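Local coordinates for protein thiamine pyrophosphokinase (Bacillus subtilis, PDB 3LM8) that catalyses the ATP-dependent pyrophosphorylation of thiamine to thiamine diphosphate, releasing AMP, and takes part in thiamine salvage, at residues 116-121 with 158-163; 133-138 with 150-155; 167-170 with 175-178. The protein carries 1 engineered substitution. One frame throughout, in Å; residues are numbered along the deposited sequence.

Interaction 1: 116-121 with 158-163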
ATOM      1  N   LEU A 116      -4.950  -7.752  -1.135  1.00 23.99           N
ATOM      2  CA  LEU A 116      -5.769  -6.730  -0.487  1.00 22.67           C
ATOM      3  C   LEU A 116      -6.115  -5.602  -1.456  1.00 27.07           C
ATOM      4  O   LEU A 116      -7.213  -5.051  -1.405  1.00 29.82           O
ATOM      5  CB  LEU A 116      -5.035  -6.137   0.731  1.00 23.84           C
ATOM      6  CG  LEU A 116      -4.862  -6.971   2.012  1.00 32.28           C
ATOM      7  CD1 LEU A 116      -6.215  -7.338   2.572  1.00 28.39           C
ATOM      8  CD2 LEU A 116      -4.084  -8.229   1.721  1.00 43.00           C
ATOM      9  N   LEU A 117      -5.173  -5.253  -2.328  1.00 26.44           N
ATOM     10  CA  LEU A 117      -5.389  -4.184  -3.295  1.00 27.77           C
ATOM     11  C   LEU A 117      -6.561  -4.478  -4.240  1.00 35.99           C
ATOM     12  O   LEU A 117      -7.199  -3.560  -4.783  1.00 30.33           O
ATOM     13  CB  LEU A 117      -4.124  -3.985  -4.119  1.00 25.01           C
ATOM     14  CG  LEU A 117      -2.904  -3.503  -3.349  1.00 31.07           C
ATOM     15  CD1 LEU A 117      -1.650  -3.701  -4.196  1.00 28.26           C
ATOM     16  CD2 LEU A 117      -3.105  -2.049  -2.976  1.00 30.15           C
ATOM     17  N   TYR A 118      -6.819  -5.768  -4.438  1.00 40.43           N
ATOM     18  CA  TYR A 118      -7.889  -6.223  -5.307  1.00 32.78           C
ATOM     19  C   TYR A 118      -9.222  -5.762  -4.748  1.00 40.39           C
ATOM     20  O   TYR A 118     -10.107  -5.345  -5.489  1.00 53.06           O
ATOM     21  CB  TYR A 118      -7.875  -7.752  -5.416  1.00 42.11           C
ATOM     22  CG  TYR A 118      -8.836  -8.275  -6.456  1.00 49.35           C
ATOM     23  CD1 TYR A 118      -8.640  -8.001  -7.805  1.00 46.52           C
ATOM     24  CD2 TYR A 118      -9.986  -8.976  -6.088  1.00 50.74           C
ATOM     25  CE1 TYR A 118      -9.564  -8.398  -8.760  1.00 44.78           C
ATOM     26  CE2 TYR A 118     -10.922  -9.379  -7.044  1.00 47.76           C
ATOM     27  CZ  TYR A 118     -10.702  -9.079  -8.377  1.00 41.18           C
ATOM     28  OH  TYR A 118     -11.628  -9.420  -9.333  1.00 39.58           O
ATOM     29  N   LYS A 119      -9.349  -5.832  -3.428  1.00 43.10           N
ATOM     30  CA  LYS A 119     -10.563  -5.429  -2.729  1.00 53.43           C
ATOM     31  C   LYS A 119     -10.798  -3.930  -2.891  1.00 51.29           C
ATOM     32  O   LYS A 119     -11.908  -3.439  -2.708  1.00 60.67           O
ATOM     33  CB  LYS A 119     -10.429  -5.781  -1.245  1.00 65.06           C
ATOM     34  CG  LYS A 119     -11.707  -5.702  -0.434  1.00 71.61           C
ATOM     35  CD  LYS A 119     -11.463  -6.246   0.967  1.00 77.81           C
ATOM     36  CE  LYS A 119     -12.760  -6.559   1.694  1.00 78.27           C
ATOM     37  NZ  LYS A 119     -12.499  -7.290   2.967  1.00 79.68           N
ATOM     38  N   GLY A 120      -9.743  -3.207  -3.243  1.00 47.27           N
ATOM     39  CA  GLY A 120      -9.852  -1.772  -3.415  1.00 44.67           C
ATOM     40  C   GLY A 120     -10.408  -1.329  -4.750  1.00 49.92           C
ATOM     41  O   GLY A 120     -11.057  -0.289  -4.822  1.00 56.33           O
ATOM     42  N   VAL A 121     -10.151  -2.094  -5.809  1.00 50.10           N
ATOM     43  CA  VAL A 121     -10.663  -1.739  -7.129  1.00 46.90           C
ATOM     44  C   VAL A 121     -12.158  -2.005  -7.151  1.00 54.32           C
ATOM     45  O   VAL A 121     -12.908  -1.339  -7.864  1.00 58.70           O
ATOM     46  CB  VAL A 121      -9.976  -2.549  -8.261  1.00 50.91           C
ATOM     47  CG1 VAL A 121      -8.517  -2.139  -8.378  1.00 52.10           C
ATOM     48  CG2 VAL A 121     -10.068  -4.035  -7.987  1.00 48.91           C
ATOM     49  N   ILE A 158       2.543  -4.541 -13.977  1.00 27.90           N
ATOM     50  CA  ILE A 158       2.344  -5.980 -14.018  1.00 32.27           C
ATOM     51  C   ILE A 158       0.870  -6.341 -14.071  1.00 33.76           C
ATOM     52  O   ILE A 158       0.076  -5.879 -13.252  1.00 39.03           O
ATOM     53  CB  ILE A 158       2.984  -6.642 -12.794  1.00 30.33           C
ATOM     54  CG1 ILE A 158       4.445  -6.205 -12.698  1.00 11.76           C
ATOM     55  CG2 ILE A 158       2.883  -8.150 -12.907  1.00 33.77           C
ATOM     56  CD1 ILE A 158       5.131  -6.649 -11.451  1.00 21.34           C
ATOM     57  N   PRO A 159       0.485  -7.172 -15.048  1.00 32.92           N
ATOM     58  CA  PRO A 159      -0.907  -7.608 -15.218  1.00 40.09           C
ATOM     59  C   PRO A 159      -1.320  -8.397 -13.983  1.00 40.11           C
ATOM     60  O   PRO A 159      -0.475  -9.051 -13.370  1.00 47.71           O
ATOM     61  CB  PRO A 159      -0.854  -8.503 -16.461  1.00 40.63           C
ATOM     62  CG  PRO A 159       0.402  -8.045 -17.194  1.00 36.24           C
ATOM     63  CD  PRO A 159       1.366  -7.777 -16.063  1.00 31.80           C
ATOM     64  N   PHE A 160      -2.602  -8.349 -13.620  1.00 43.40           N
ATOM     65  CA  PHE A 160      -3.066  -9.083 -12.445  1.00 52.61           C
ATOM     66  C   PHE A 160      -3.989 -10.269 -12.724  1.00 54.94           C
ATOM     67  O   PHE A 160      -3.518 -11.377 -12.958  1.00 56.94           O
ATOM     68  CB  PHE A 160      -3.740  -8.138 -11.448  1.00 52.23           C
ATOM     69  CG  PHE A 160      -4.040  -8.781 -10.120  1.00 49.05           C
ATOM     70  CD1 PHE A 160      -5.297  -9.317  -9.855  1.00 52.42           C
ATOM     71  CD2 PHE A 160      -3.053  -8.875  -9.142  1.00 48.74           C
ATOM     72  CE1 PHE A 160      -5.567  -9.935  -8.632  1.00 49.24           C
ATOM     73  CE2 PHE A 160      -3.310  -9.490  -7.918  1.00 45.04           C
ATOM     74  CZ  PHE A 160      -4.571 -10.021  -7.663  1.00 47.15           C
ATOM     75  N   SER A 161      -5.298 -10.052 -12.698  1.00 58.75           N
ATOM     76  CA  SER A 161      -6.231 -11.157 -12.924  1.00 60.81           C
ATOM     77  C   SER A 161      -6.152 -11.782 -14.322  1.00 61.14           C
ATOM     78  O   SER A 161      -6.042 -13.003 -14.453  1.00 63.43           O
ATOM     79  CB  SER A 161      -7.671 -10.710 -12.636  1.00 56.64           C
ATOM     80  OG  SER A 161      -8.111  -9.748 -13.579  1.00 60.36           O
ATOM     81  N   GLU A 162      -6.210 -10.953 -15.362  1.00 56.51           N
ATOM     82  CA  GLU A 162      -6.150 -11.452 -16.733  1.00 57.76           C
ATOM     83  C   GLU A 162      -5.253 -10.575 -17.597  1.00 49.59           C
ATOM     84  O   GLU A 162      -4.536  -9.711 -17.088  1.00 42.62           O
ATOM     85  CB  GLU A 162      -7.550 -11.484 -17.352  1.00 77.29           C
ATOM     86  CG  GLU A 162      -8.634 -12.089 -16.467  1.00 93.74           C
ATOM     87  CD  GLU A 162      -9.649 -11.055 -15.995  1.00101.07           C
ATOM     88  OE1 GLU A 162     -10.615 -11.442 -15.301  1.00100.40           O
ATOM     89  OE2 GLU A 162      -9.481  -9.857 -16.320  1.00100.54           O
ATOM     90  N   ASP A 163      -5.303 -10.802 -18.908  1.00 42.17           N
ATOM     91  CA  ASP A 163      -4.508 -10.019 -19.849  1.00 43.64           C
ATOM     92  C   ASP A 163      -4.880  -8.532 -19.826  1.00 52.26           C
ATOM     93  O   ASP A 163      -6.020  -8.160 -19.532  1.00 55.85           O
ATOM     94  CB  ASP A 163      -4.692 -10.535 -21.278  1.00 47.31           C
ATOM     95  CG  ASP A 163      -4.174 -11.947 -21.469  1.00 49.83           C
ATOM     96  OD1 ASP A 163      -3.289 -12.373 -20.690  1.00 43.34           O
ATOM     97  OD2 ASP A 163      -4.645 -12.620 -22.421  1.00 40.48           O
TER

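Interaction 2: 133-138 with 150-155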
ATOM      1  N   GLN A 133      11.305   1.432  -0.110  1.00 25.70           N
ATOM      2  CA  GLN A 133      11.660   1.737  -1.490  1.00 18.38           C
ATOM      3  C   GLN A 133      10.648   1.374  -2.562  1.00 25.67           C
ATOM      4  O   GLN A 133      10.999   1.288  -3.739  1.00 31.96           O
ATOM      5  CB  GLN A 133      13.041   1.142  -1.846  1.00 15.58           C
ATOM      6  CG  GLN A 133      13.297  -0.284  -1.407  1.00 20.39           C
ATOM      7  CD  GLN A 133      14.771  -0.666  -1.547  1.00 38.63           C
ATOM      8  OE1 GLN A 133      15.309  -0.695  -2.653  1.00 43.93           O
ATOM      9  NE2 GLN A 133      15.429  -0.950  -0.421  1.00 42.65           N
ATOM     10  N   ASN A 134       9.391   1.190  -2.166  1.00 28.31           N
ATOM     11  CA  ASN A 134       8.364   0.844  -3.138  1.00 22.44           C
ATOM     12  C   ASN A 134       6.987   1.448  -2.862  1.00 20.28           C
ATOM     13  O   ASN A 134       6.631   1.728  -1.716  1.00 20.12           O
ATOM     14  CB  ASN A 134       8.220  -0.682  -3.254  1.00 13.38           C
ATOM     15  CG  ASN A 134       9.528  -1.370  -3.556  1.00 22.70           C
ATOM     16  OD1 ASN A 134      10.345  -1.591  -2.662  1.00 35.96           O
ATOM     17  ND2 ASN A 134       9.744  -1.702  -4.820  1.00 22.06           N
ATOM     18  N   HIS A 135       6.230   1.644  -3.940  1.00 10.79           N
ATOM     19  CA  HIS A 135       4.871   2.158  -3.887  1.00 21.74           C
ATOM     20  C   HIS A 135       4.083   1.263  -4.829  1.00 21.88           C
ATOM     21  O   HIS A 135       4.299   1.262  -6.037  1.00 24.22           O
ATOM     22  CB  HIS A 135       4.802   3.606  -4.378  1.00 26.59           C
ATOM     23  CG  HIS A 135       5.285   4.611  -3.382  1.00 32.11           C
ATOM     24  ND1 HIS A 135       5.237   5.968  -3.615  1.00 33.28           N
ATOM     25  CD2 HIS A 135       5.822   4.459  -2.148  1.00 34.09           C
ATOM     26  CE1 HIS A 135       5.722   6.609  -2.566  1.00 30.05           C
ATOM     27  NE2 HIS A 135       6.085   5.716  -1.662  1.00 27.56           N
ATOM     28  N   ILE A 136       3.174   0.483  -4.277  1.00 13.90           N
ATOM     29  CA  ILE A 136       2.394  -0.413  -5.105  1.00 15.81           C
ATOM     30  C   ILE A 136       0.966   0.075  -5.204  1.00 14.16           C
ATOM     31  O   ILE A 136       0.399   0.560  -4.221  1.00 17.70           O
ATOM     32  CB  ILE A 136       2.409  -1.839  -4.522  1.00 16.81           C
ATOM     33  CG1 ILE A 136       3.848  -2.326  -4.449  1.00 15.45           C
ATOM     34  CG2 ILE A 136       1.594  -2.781  -5.406  1.00 20.17           C
ATOM     35  CD1 ILE A 136       4.042  -3.441  -3.516  1.00 17.24           C
ATOM     36  N   GLN A 137       0.388  -0.055  -6.394  1.00 14.48           N
ATOM     37  CA  GLN A 137      -0.985   0.375  -6.621  1.00  9.01           C
ATOM     38  C   GLN A 137      -1.585  -0.390  -7.784  1.00 16.30           C
ATOM     39  O   GLN A 137      -0.914  -0.681  -8.775  1.00 27.98           O
ATOM     40  CB  GLN A 137      -1.033   1.870  -6.917  1.00 12.92           C
ATOM     41  CG  GLN A 137      -2.129   2.614  -6.194  1.00 25.97           C
ATOM     42  CD  GLN A 137      -2.176   4.085  -6.583  1.00 29.15           C
ATOM     43  OE1 GLN A 137      -1.212   4.830  -6.375  1.00 23.73           O
ATOM     44  NE2 GLN A 137      -3.302   4.510  -7.154  1.00 25.15           N
HETATM   45  N   MSE A 138      -2.858  -0.727  -7.647  1.00 28.04           N
HETATM   46  CA  MSE A 138      -3.563  -1.455  -8.680  1.00 29.50           C
HETATM   47  C   MSE A 138      -4.569  -0.546  -9.348  1.00 27.08           C
HETATM   48  O   MSE A 138      -5.148   0.327  -8.710  1.00 37.70           O
HETATM   49  CB  MSE A 138      -4.279  -2.664  -8.083  1.00 29.13           C
HETATM   50  CG  MSE A 138      -3.443  -3.931  -8.072  1.00 40.01           C
HETATM   51 SE   MSE A 138      -4.466  -5.491  -7.558  1.00 54.95          SE
HETATM   52  CE  MSE A 138      -6.245  -4.892  -8.029  1.00 75.94           C
ATOM     53  N   GLU A 150      11.429  12.013  -7.807  1.00 35.96           N
ATOM     54  CA  GLU A 150      12.821  12.340  -7.545  1.00 46.20           C
ATOM     55  C   GLU A 150      13.618  11.290  -6.777  1.00 45.68           C
ATOM     56  O   GLU A 150      14.836  11.240  -6.905  1.00 46.03           O
ATOM     57  CB  GLU A 150      12.908  13.676  -6.802  1.00 65.36           C
ATOM     58  CG  GLU A 150      12.039  13.739  -5.551  1.00 88.37           C
ATOM     59  CD  GLU A 150      12.311  14.967  -4.699  1.00 99.33           C
ATOM     60  OE1 GLU A 150      11.606  15.153  -3.682  1.00 99.51           O
ATOM     61  OE2 GLU A 150      13.232  15.741  -5.045  1.00101.16           O
ATOM     62  N   ASN A 151      12.956  10.450  -5.987  1.00 42.48           N
ATOM     63  CA  ASN A 151      13.690   9.449  -5.211  1.00 47.51           C
ATOM     64  C   ASN A 151      13.570   8.011  -5.681  1.00 44.51           C
ATOM     65  O   ASN A 151      14.392   7.168  -5.315  1.00 46.77           O
ATOM     66  CB  ASN A 151      13.298   9.522  -3.739  1.00 55.94           C
ATOM     67  CG  ASN A 151      13.656  10.847  -3.115  1.00 56.09           C
ATOM     68  OD1 ASN A 151      12.986  11.851  -3.348  1.00 56.35           O
ATOM     69  ND2 ASN A 151      14.726  10.863  -2.328  1.00 48.99           N
ATOM     70  N   LYS A 152      12.550   7.731  -6.479  1.00 39.25           N
ATOM     71  CA  LYS A 152      12.337   6.392  -7.010  1.00 32.59           C
ATOM     72  C   LYS A 152      12.195   6.580  -8.508  1.00 27.26           C
ATOM     73  O   LYS A 152      11.211   7.160  -8.957  1.00 32.79           O
ATOM     74  CB  LYS A 152      11.055   5.793  -6.430  1.00 41.56           C
ATOM     75  CG  LYS A 152      11.007   5.777  -4.908  1.00 42.22           C
ATOM     76  CD  LYS A 152       9.730   5.113  -4.398  1.00 39.85           C
ATOM     77  CE  LYS A 152       9.578   5.322  -2.902  1.00 34.41           C
ATOM     78  NZ  LYS A 152      10.875   5.093  -2.214  1.00 37.66           N
ATOM     79  N   ARG A 153      13.164   6.079  -9.274  1.00 28.99           N
ATOM     80  CA  ARG A 153      13.167   6.256 -10.727  1.00 34.13           C
ATOM     81  C   ARG A 153      12.520   5.186 -11.585  1.00 30.14           C
ATOM     82  O   ARG A 153      12.251   5.418 -12.768  1.00 21.68           O
ATOM     83  CB  ARG A 153      14.599   6.453 -11.228  1.00 44.18           C
ATOM     84  CG  ARG A 153      15.447   5.190 -11.259  1.00 44.94           C
ATOM     85  CD  ARG A 153      16.839   5.517 -11.753  1.00 49.61           C
ATOM     86  NE  ARG A 153      16.782   6.162 -13.061  1.00 55.81           N
ATOM     87  CZ  ARG A 153      17.593   7.139 -13.448  1.00 56.58           C
ATOM     88  NH1 ARG A 153      17.468   7.665 -14.658  1.00 54.13           N
ATOM     89  NH2 ARG A 153      18.521   7.600 -12.620  1.00 49.02           N
ATOM     90  N   TYR A 154      12.284   4.015 -11.009  1.00 25.34           N
ATOM     91  CA  TYR A 154      11.678   2.933 -11.774  1.00 15.40           C
ATOM     92  C   TYR A 154      10.184   2.817 -11.545  1.00 19.62           C
ATOM     93  O   TYR A 154       9.690   2.980 -10.433  1.00 28.51           O
ATOM     94  CB  TYR A 154      12.366   1.608 -11.452  1.00 18.11           C
ATOM     95  CG  TYR A 154      13.868   1.648 -11.642  1.00 26.27           C
ATOM     96  CD1 TYR A 154      14.709   1.999 -10.588  1.00 22.86           C
ATOM     97  CD2 TYR A 154      14.447   1.344 -12.881  1.00 16.28           C
ATOM     98  CE1 TYR A 154      16.088   2.042 -10.755  1.00 26.73           C
ATOM     99  CE2 TYR A 154      15.821   1.386 -13.060  1.00 22.98           C
ATOM    100  CZ  TYR A 154      16.642   1.734 -11.992  1.00 30.89           C
ATOM    101  OH  TYR A 154      18.012   1.763 -12.152  1.00 32.33           O
ATOM    102  N   ILE A 155       9.473   2.556 -12.635  1.00  9.48           N
ATOM    103  CA  ILE A 155       8.025   2.415 -12.631  1.00  5.66           C
ATOM    104  C   ILE A 155       7.769   1.143 -13.406  1.00 25.60           C
ATOM    105  O   ILE A 155       8.027   1.114 -14.603  1.00 17.75           O
ATOM    106  CB  ILE A 155       7.364   3.558 -13.410  1.00 11.94           C
ATOM    107  CG1 ILE A 155       7.616   4.885 -12.704  1.00 21.74           C
ATOM    108  CG2 ILE A 155       5.876   3.283 -13.599  1.00 20.93           C
ATOM    109  CD1 ILE A 155       7.717   6.048 -13.668  1.00 21.91           C
TER

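Interaction 3: 167-170 with 175-178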
ATOM      1  N   LEU A 167      -2.826  -1.303 -23.826  1.00 29.71           N
ATOM      2  CA  LEU A 167      -2.005  -0.537 -22.898  1.00 27.83           C
ATOM      3  C   LEU A 167      -1.174   0.484 -23.656  1.00 34.86           C
ATOM      4  O   LEU A 167      -0.456   0.136 -24.595  1.00 43.74           O
ATOM      5  CB  LEU A 167      -1.060  -1.462 -22.118  1.00 25.90           C
ATOM      6  CG  LEU A 167      -0.046  -0.773 -21.183  1.00 16.45           C
ATOM      7  CD1 LEU A 167      -0.784   0.041 -20.136  1.00 12.86           C
ATOM      8  CD2 LEU A 167       0.834  -1.810 -20.495  1.00  6.86           C
ATOM      9  N   THR A 168      -1.274   1.740 -23.242  1.00 35.37           N
ATOM     10  CA  THR A 168      -0.526   2.821 -23.863  1.00 39.77           C
ATOM     11  C   THR A 168       0.290   3.557 -22.816  1.00 37.91           C
ATOM     12  O   THR A 168      -0.217   3.911 -21.753  1.00 32.86           O
ATOM     13  CB  THR A 168      -1.468   3.820 -24.555  1.00 42.24           C
ATOM     14  OG1 THR A 168      -2.054   3.198 -25.708  1.00 42.19           O
ATOM     15  CG2 THR A 168      -0.704   5.079 -24.971  1.00 35.77           C
ATOM     16  N   LEU A 169       1.559   3.782 -23.122  1.00 36.17           N
ATOM     17  CA  LEU A 169       2.455   4.478 -22.207  1.00 37.25           C
ATOM     18  C   LEU A 169       3.034   5.717 -22.886  1.00 44.40           C
ATOM     19  O   LEU A 169       3.521   5.648 -24.013  1.00 45.85           O
ATOM     20  CB  LEU A 169       3.581   3.539 -21.772  1.00 21.63           C
ATOM     21  CG  LEU A 169       3.114   2.238 -21.126  1.00 16.74           C
ATOM     22  CD1 LEU A 169       4.312   1.362 -20.841  1.00 15.36           C
ATOM     23  CD2 LEU A 169       2.362   2.531 -19.845  1.00 21.68           C
ATOM     24  N   THR A 170       2.988   6.847 -22.194  1.00 34.57           N
ATOM     25  CA  THR A 170       3.490   8.090 -22.754  1.00 29.93           C
ATOM     26  C   THR A 170       4.265   8.883 -21.729  1.00 23.62           C
ATOM     27  O   THR A 170       3.759   9.160 -20.643  1.00 21.17           O
ATOM     28  CB  THR A 170       2.341   8.962 -23.258  1.00 32.95           C
ATOM     29  OG1 THR A 170       1.602   8.240 -24.250  1.00 35.19           O
ATOM     30  CG2 THR A 170       2.881  10.250 -23.864  1.00 26.15           C
ATOM     31  N   PRO A 175       8.150   3.451 -24.454  1.00 26.42           N
ATOM     32  CA  PRO A 175       6.782   3.674 -24.934  1.00 35.45           C
ATOM     33  C   PRO A 175       6.034   2.403 -25.327  1.00 34.05           C
ATOM     34  O   PRO A 175       6.634   1.350 -25.552  1.00 29.56           O
ATOM     35  CB  PRO A 175       6.981   4.609 -26.123  1.00 34.24           C
ATOM     36  CG  PRO A 175       8.198   5.377 -25.733  1.00 38.47           C
ATOM     37  CD  PRO A 175       9.099   4.276 -25.215  1.00 27.17           C
ATOM     38  N   LEU A 176       4.714   2.539 -25.423  1.00 24.45           N
ATOM     39  CA  LEU A 176       3.812   1.447 -25.773  1.00 17.41           C
ATOM     40  C   LEU A 176       2.541   2.064 -26.354  1.00 13.77           C
ATOM     41  O   LEU A 176       1.990   3.000 -25.774  1.00 34.88           O
ATOM     42  CB  LEU A 176       3.467   0.658 -24.504  1.00 30.88           C
ATOM     43  CG  LEU A 176       3.662  -0.857 -24.434  1.00 34.77           C
ATOM     44  CD1 LEU A 176       5.057  -1.239 -24.913  1.00 31.41           C
ATOM     45  CD2 LEU A 176       3.420  -1.314 -23.002  1.00 35.83           C
ATOM     46  N   ASN A 177       2.069   1.550 -27.488  1.00 18.76           N
ATOM     47  CA  ASN A 177       0.847   2.095 -28.102  1.00 30.64           C
ATOM     48  C   ASN A 177      -0.216   1.018 -28.323  1.00 35.76           C
ATOM     49  O   ASN A 177      -0.031   0.121 -29.147  1.00 38.49           O
ATOM     50  CB  ASN A 177       1.186   2.785 -29.435  1.00 38.67           C
ATOM     51  CG  ASN A 177      -0.035   3.410 -30.109  1.00 41.25           C
ATOM     52  OD1 ASN A 177      -0.875   4.042 -29.459  1.00 34.17           O
ATOM     53  ND2 ASN A 177      -0.129   3.247 -31.423  1.00 38.27           N
ATOM     54  N   ASN A 178      -1.329   1.127 -27.592  1.00 50.13           N
ATOM     55  CA  ASN A 178      -2.444   0.168 -27.669  1.00 59.68           C
ATOM     56  C   ASN A 178      -1.941  -1.272 -27.747  1.00 54.03           C
ATOM     57  O   ASN A 178      -2.360  -2.069 -28.592  1.00 54.25           O
ATOM     58  CB  ASN A 178      -3.349   0.490 -28.862  1.00 64.82           C
ATOM     59  CG  ASN A 178      -4.315   1.629 -28.568  1.00 73.03           C
ATOM     60  OD1 ASN A 178      -4.928   2.189 -29.476  1.00 79.13           O
ATOM     61  ND2 ASN A 178      -4.464   1.965 -27.291  1.00 72.54           N
TER

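Interaction 1: 116-121 with 158-163
Y118, on helix 107-122, meets F160, in the loop that leaves strand 154-159, through one carbon of each aromatic ring. The touching atoms are CD1 of Y118 and CE1 of F160, 3.7 Å apart, with F160 CD1 a little farther from the same tyrosine carbon at 4.1 Å. The ring planes are inclined by only 19°, yet their centroids stand 5.7 Å apart because the rings are slid past one another and barely overlap. The two side chains cross at about a right angle. In F160 the ring carbon CG lies anti to the backbone N (chi1 -171°), which carries the ring out from the loop to the helix. No hydrogen bond joins the two segments.

I206 packs against Y118, F160 and S161 alike, and F160 is also tied to I206 through backbone hydrogen bonding. On the helix side, Y118 rests on M138 of strand 134-139, while L117 packs onto I136 and M138 of the same strand. The contact thus joins a helix of the catalytic domain to the thiamine-binding part of the chain. With just 95 Å² buried at the surface, it rests on dispersion between ring carbons, a non-directional attraction that fixes neither ring's rotation as a polar bond would.

Interaction 2: 133-138 with 150-155
K152 and H135 form a CH-pi contact at the surface, where the loop leading into the outermost strand 154-159 comes near the start of strand 134-139. These strands are not neighbours; strand 207-212 runs between them, so the lysine reaches across to the histidine. Its CE lies over one face of the H135 ring, 4.0 Å from the centroid and 20° off the ring normal, displaced toward the rim on the NE2 side, where CE and NE2 are 3.7 Å apart. The two side chains cross at about a right angle. The lysine chain runs extended as far as CE and then bends (chi4 -44°), bringing NZ to 3.5 Å from the CA of Q133.

Around this, H135 is bonded through its backbone to R211 and packs on I130. A classic beta bulge sets R153 and Y154 together opposite S212, and R153 makes a salt bridge to E192. With an alanine here in place of the lysine, the methylene over H135 is gone, and the imidazole would probably be freer to turn. NZ of K152 stays 4.9 Å from NE2 of H135, so the ring is met by the methylene and not by the ammonium group; the lysine's positive charge is nevertheless close enough that it might disfavour protonation of the imidazole.

Interaction 3: 167-170 with 175-178
P175 opens the returning arm of a beta hairpin by packing lightly on strand 167-170, its CA 3.9 Å from the carbonyl O of L169. L176 follows and contributes the largest share of the contact. Its backbone O accepts a hydrogen bond from the N of L169 at 2.8 Å. The two leucines are a hydrogen-bonded antiparallel pair whose side chains lie next to each other, pointing the same way on one face of the sheet. CD2 of L176 touches two methyls, CD1 of L169 at 3.6 Å and CD2 of L167, also at 3.6 Å, while its CB sits beside CG of L169. L176 and L167 are further joined by C188, against which both pack.

The strand bends sharply at N177 and N178, and a side chain supplies the next bond across. The N of N178 donates to the OG1 of T168 at 2.9 Å, in a nearly straight bond (N-H...O angle 164°). T168 is placed for this by its chi1 of -70°, which sets OG1 beside its own backbone N and anti to the carbonyl carbon, on the flank next to the bend. Beyond it the hairpin continues with backbone bonding between L167 and C179.

T168 and T170 are bonded in turn, through their backbones, to S201 and T199 of strand 197-202, on the strand's far edge. This is an edge hairpin of the four-stranded antiparallel sheet in the thiamine-binding domain. L176, packed against L167 and L169, is part of the wall of the thiamine pocket and touches the bound vitamin.

How the interactions relate
Interactions 1 and 2 are surface contacts that both tie the neighbourhood of strand 154-159 to earlier elements of the chain, one near each end of that strand, with centres 17 Å apart. They meet where helix 107-122 packs on strand 134-139. Neither has a hydrogen bond between its segments: one pairs aromatic carbons, the other sets an aliphatic lysine carbon over an imidazole. Interaction 3 is partly buried and belongs to the separate four-stranded sheet. There backbone bonding and a leucine cluster act together, as expected between adjacent strands, and it alone of the three touches the bound thiamine.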